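Local coordinates for protein putative arylalkylamine N-Acetyltransferase 7 (Aedes aegypti, PDB 4FD7) that probably transfers an acetyl group from acetyl-CoA to an amine nitrogen, as a putative insect arylalkylamine N-acetyltransferase of the GNAT family, at residues A136-F139 with D140-N143; P174-A178 with V179-L183. All blocks are in the same frame, centred on the assembly; numbering follows the deposited sequence.

Interaction 1. Residues A136-F139 with D140-N143; sequences ANIF and DRYN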
loop_
_atom_site.group_PDB
_atom_site.type_symbol
_atom_site.label_atom_id
_atom_site.label_comp_id
_atom_site.label_asym_id
_atom_site.label_seq_id
_atom_site.Cartn_x
_atom_site.Cartn_y
_atom_site.Cartn_z
ATOM N N ALA A 136 -2.943 14.391 8.259
ATOM C CA ALA A 136 -4.200 14.000 7.616
ATOM C C ALA A 136 -5.384 13.925 8.597
ATOM O O ALA A 136 -6.538 14.166 8.208
ATOM C CB ALA A 136 -4.040 12.678 6.867
ATOM N N ASN A 137 -5.106 13.551 9.846
ATOM C CA ASN A 137 -6.093 13.672 10.917
ATOM C C ASN A 137 -7.378 12.873 10.620
ATOM O O ASN A 137 -8.496 13.317 10.902
ATOM C CB ASN A 137 -6.396 15.159 11.122
ATOM C CG ASN A 137 -7.172 15.452 12.390
ATOM O OD1 ASN A 137 -7.190 14.659 13.346
ATOM N ND2 ASN A 137 -7.810 16.620 12.413
ATOM N N ILE A 138 -7.194 11.670 10.077
ATOM C CA ILE A 138 -8.294 10.845 9.561
ATOM C C ILE A 138 -9.410 10.531 10.582
ATOM O O ILE A 138 -10.609 10.657 10.266
ATOM C CB ILE A 138 -7.736 9.537 8.942
ATOM C CG1 ILE A 138 -6.797 9.857 7.769
ATOM C CG2 ILE A 138 -8.866 8.641 8.473
ATOM C CD1 ILE A 138 -7.514 10.518 6.564
ATOM N N PHE A 139 -9.029 10.163 11.801
ATOM C CA PHE A 139 -10.015 9.693 12.783
ATOM C C PHE A 139 -10.967 10.791 13.192
ATOM O O PHE A 139 -12.172 10.594 13.194
ATOM C CB PHE A 139 -9.342 9.125 14.037
ATOM C CG PHE A 139 -8.428 7.974 13.755
ATOM C CD1 PHE A 139 -8.941 6.719 13.445
ATOM C CD2 PHE A 139 -7.052 8.149 13.780
ATOM C CE1 PHE A 139 -8.091 5.650 13.183
ATOM C CE2 PHE A 139 -6.199 7.078 13.517
ATOM C CZ PHE A 139 -6.726 5.835 13.210
ATOM N N ASP A 140 -10.427 11.961 13.516
ATOM C CA ASP A 140 -11.279 13.086 13.893
ATOM C C ASP A 140 -12.037 13.683 12.709
ATOM O O ASP A 140 -13.179 14.094 12.850
ATOM C CB ASP A 140 -10.469 14.169 14.599
ATOM C CG ASP A 140 -10.058 13.766 16.004
ATOM O OD1 ASP A 140 -10.729 12.902 16.601
ATOM O OD2 ASP A 140 -9.071 14.334 16.519
ATOM N N ARG A 141 -11.396 13.741 11.546
ATOM C CA ARG A 141 -12.043 14.293 10.362
ATOM C C ARG A 141 -13.259 13.484 9.939
ATOM O O ARG A 141 -14.265 14.049 9.506
ATOM C CB ARG A 141 -11.059 14.391 9.200
ATOM C CG ARG A 141 -10.321 15.717 9.178
ATOM C CD ARG A 141 -9.387 15.829 7.995
ATOM N NE ARG A 141 -10.065 15.616 6.716
ATOM C CZ ARG A 141 -9.666 14.729 5.808
ATOM N NH1 ARG A 141 -8.597 13.972 6.045
ATOM N NH2 ARG A 141 -10.332 14.590 4.662
ATOM N N TYR A 142 -13.165 12.166 10.053
ATOM C CA TYR A 142 -14.296 11.329 9.665
ATOM C C TYR A 142 -15.107 10.774 10.840
ATOM O O TYR A 142 -16.117 10.096 10.626
ATOM C CB TYR A 142 -13.813 10.176 8.794
ATOM C CG TYR A 142 -13.418 10.569 7.390
ATOM C CD1 TYR A 142 -12.087 10.710 7.028
ATOM C CD2 TYR A 142 -14.384 10.756 6.410
ATOM C CE1 TYR A 142 -11.729 11.036 5.716
ATOM C CE2 TYR A 142 -14.038 11.089 5.115
ATOM C CZ TYR A 142 -12.720 11.230 4.767
ATOM O OH TYR A 142 -12.409 11.560 3.453
ATOM N N ASN A 143 -14.670 11.067 12.064
ATOM C CA ASN A 143 -15.308 10.540 13.270
ATOM C C ASN A 143 -15.395 9.026 13.191
ATOM O O ASN A 143 -16.481 8.439 13.308
ATOM C CB ASN A 143 -16.711 11.137 13.482
ATOM C CG ASN A 143 -17.255 10.865 14.876
ATOM O OD1 ASN A 143 -16.501 10.849 15.843
ATOM N ND2 ASN A 143 -18.568 10.662 14.985
HETATM O O HOH W 1 -7.524 12.100 13.683
HETATM O O HOH W 2 -8.853 16.966 15.300
HETATM O O HOH W 3 -6.464 15.465 15.772
#
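Asp-140 faces Asn-137 across the first turn of helix 138-142, and water joins the two. Water 1 accepts from Asp-140 N at 2.9 Å and donates to Asn-137 OD1 at 2.6 Å, so the N-cap side chain, which makes no direct capping bond, is linked to Asp-140 N through water. Water 2 lies between Asn-137 ND2 and Asp-140 OD2, with the amide and carboxylate planes nearly perpendicular (89°). The other carboxylate oxygen, Asp-140 OD1, forms a salt bridge with Arg-109.

Arg-141 bonds back twice. Its backbone N donates to Asn-137 O at 3.0 Å in the first turn of helix 138-142, while its side chain folds back at chi3 (55°) to carry NH1 to Ala-136 O, the link to helix 120-136. This second bond is also 3.0 Å long, and the oxygen lies at the edge of the guanidinium, close to its plane. NH1 passes 3.7 Å from Ile-138 CD1 and forms a salt bridge with Asp-205, whose negative charge probably helps fix the guanidinium.

Tyr-142 runs alongside Ile-138. Its N donates to Ile-138 O, the same oxygen lies at the ring edge 3.6 Å from CD1, and Ile-138 CG2 meets that CD1 at 4.1 Å. The phenol oxygen is hydrogen-bonded to Ser-234 OG.

Asn-143 leaves the helix with positive phi, and its N makes a weak bond to Asp-140 O. Asn-137, also at positive phi, both leaves helix 120-136 and N-caps helix 138-142 by position: a one-residue break between consecutive helices, with an arginine side chain on the carbonyl of Ala-136.

Interaction 2. Residues P174-A178 with V179-L183; sequences PLCRA and VGLKL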
loop_
_atom_site.group_PDB
_atom_site.type_symbol
_atom_site.label_atom_id
_atom_site.label_comp_id
_atom_site.label_asym_id
_atom_site.label_seq_id
_atom_site.Cartn_x
_atom_site.Cartn_y
_atom_site.Cartn_z
ATOM N N PRO A 174 -15.095 -3.590 -1.884
ATOM C CA PRO A 174 -15.842 -4.723 -1.318
ATOM C C PRO A 174 -15.190 -5.315 -0.062
ATOM O O PRO A 174 -15.918 -5.773 0.816
ATOM C CB PRO A 174 -15.870 -5.754 -2.465
ATOM C CG PRO A 174 -14.765 -5.352 -3.379
ATOM C CD PRO A 174 -14.598 -3.873 -3.247
ATOM N N LEU A 175 -13.863 -5.297 0.035
ATOM C CA LEU A 175 -13.192 -5.826 1.230
ATOM C C LEU A 175 -13.640 -5.076 2.486
ATOM O O LEU A 175 -13.954 -5.700 3.501
ATOM C CB LEU A 175 -11.664 -5.752 1.095
ATOM C CG LEU A 175 -10.828 -6.109 2.334
ATOM C CD1 LEU A 175 -11.073 -7.551 2.810
ATOM C CD2 LEU A 175 -9.343 -5.878 2.084
ATOM N N CYS A 176 -13.698 -3.748 2.410
ATOM C CA CYS A 176 -14.108 -2.948 3.566
ATOM C C CYS A 176 -15.569 -3.189 3.904
ATOM O O CYS A 176 -15.947 -3.224 5.067
ATOM C CB CYS A 176 -13.903 -1.457 3.322
ATOM S SG CYS A 176 -12.200 -0.912 3.420
ATOM N N ARG A 177 -16.397 -3.332 2.880
ATOM C CA ARG A 177 -17.812 -3.546 3.133
ATOM C C ARG A 177 -17.986 -4.859 3.866
ATOM O O ARG A 177 -18.832 -4.984 4.756
ATOM C CB ARG A 177 -18.608 -3.556 1.822
ATOM C CG ARG A 177 -18.687 -2.198 1.140
ATOM C CD ARG A 177 -19.879 -2.113 0.178
ATOM N NE ARG A 177 -19.813 -0.913 -0.650
ATOM C CZ ARG A 177 -20.024 -0.888 -1.960
ATOM N NH1 ARG A 177 -20.326 -2.007 -2.609
ATOM N NH2 ARG A 177 -19.940 0.260 -2.627
ATOM N N ALA A 178 -17.179 -5.840 3.482
ATOM C CA ALA A 178 -17.278 -7.177 4.049
ATOM C C ALA A 178 -16.853 -7.243 5.519
ATOM O O ALA A 178 -17.487 -7.925 6.317
ATOM C CB ALA A 178 -16.492 -8.180 3.212
ATOM N N VAL A 179 -15.793 -6.524 5.873
ATOM C CA VAL A 179 -15.282 -6.566 7.240
ATOM C C VAL A 179 -15.807 -5.439 8.124
ATOM O O VAL A 179 -15.465 -5.367 9.302
ATOM C CB VAL A 179 -13.757 -6.543 7.256
ATOM C CG1 VAL A 179 -13.226 -7.635 6.333
ATOM C CG2 VAL A 179 -13.269 -5.178 6.823
ATOM N N GLY A 180 -16.632 -4.566 7.554
ATOM C CA GLY A 180 -17.316 -3.527 8.307
ATOM C C GLY A 180 -16.529 -2.247 8.544
ATOM O O GLY A 180 -16.763 -1.539 9.522
ATOM N N LEU A 181 -15.587 -1.944 7.660
ATOM C CA LEU A 181 -14.865 -0.677 7.753
ATOM C C LEU A 181 -15.508 0.336 6.828
ATOM O O LEU A 181 -15.962 -0.022 5.734
ATOM C CB LEU A 181 -13.392 -0.878 7.383
ATOM C CG LEU A 181 -12.536 -1.732 8.326
ATOM C CD1 LEU A 181 -11.255 -2.136 7.608
ATOM C CD2 LEU A 181 -12.193 -0.980 9.616
ATOM N N LYS A 182 -15.531 1.599 7.250
ATOM C CA LYS A 182 -16.190 2.647 6.458
ATOM C C LYS A 182 -15.226 3.361 5.519
ATOM O O LYS A 182 -15.644 4.030 4.577
ATOM C CB LYS A 182 -16.817 3.701 7.380
ATOM C CG LYS A 182 -17.767 3.154 8.454
ATOM C CD LYS A 182 -18.387 4.327 9.216
ATOM C CE LYS A 182 -19.338 3.850 10.300
ATOM N NZ LYS A 182 -20.047 5.012 10.904
ATOM N N LEU A 183 -13.933 3.224 5.787
ATOM C CA LEU A 183 -12.956 4.120 5.200
ATOM C C LEU A 183 -11.639 3.431 4.978
ATOM O O LEU A 183 -11.209 2.622 5.806
ATOM C CB LEU A 183 -12.714 5.280 6.173
ATOM C CG LEU A 183 -11.871 6.487 5.804
ATOM C CD1 LEU A 183 -12.532 7.314 4.703
ATOM C CD2 LEU A 183 -11.697 7.330 7.041
#
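The flat groups here are the peptide carbonyls of Leu-175 and Cys-176, which receive donors from the end of helix 172-179 and the residues after it. Val-179 N comes to Leu-175 O at 3.1 Å, tilted 19° from the carbonyl plane. Around the same oxygen gather both methyls of Val-179, CG1 at 3.5 Å and CG2 at 3.4 Å. The chi1 of -52° brings this about, because it lodges CG2 between the backbone N and the carbonyl carbon. Cys-176 O takes two donors: Leu-181 N at 2.9 Å, tilted 23° from the carbonyl plane, and Gly-180 N in a weak, bent bond.

Gly-180 turns the chain with positive phi, a conformation that favours glycine. Together with the 6→1 bond from Leu-181 N to Cys-176 O, it makes the helix end resemble a Schellman motif, with the weak bond from Gly-180 N to Cys-176 O in place of the 5→2 bond. The apolar contact that accompanies this motif is present too: Cys-176 CB meets Leu-181 CB at 4.1 Å, and SG approaches that CB just as closely. One turn back, Leu-175 CD1 crosses Val-179 CG1 obliquely at 4.1 Å.

Outside the turn, Leu-175, Cys-176 and Leu-181 all rest on Leu-148 of strand 146-155, while Trp-3 packs on Val-179 and Leu-181. Leu-183 then starts strand 183-188, with a backbone hydrogen bond to Leu-148, completing the connection from strand 146-155 through helices 164-170 and 172-179 to strand 183-188.

Every hydrogen bond across the turn is between backbone atoms, and the side chains that meet are aliphatic or thiol. The helix end is therefore closed without charged groups, and its geometry probably depends little on ionisation.

How the interactions relate
Interaction 1 comes first along the chain, in the helical link between strands 98-108 and 146-155; interaction 2 follows that second strand, at the exit of helix 172-179 toward strand 183-188. Their centres are about 17 Å apart, yet they meet through Leu-183, whose CD2 lies 3.4 Å from both Ile-138 CG2 and Tyr-142 CD1. Helix 138-142 thus packs against the three-stranded sheet of 183-188, 229-236 and 203-209, whereas interaction 2 packs on Leu-148 and His-146 of strand 146-155, and also on Trp-15 of strand 14-21, both in the five-stranded sheet. Strand 183-188 links the two contacts within this GNAT-type fold, its first residue closing interaction 2.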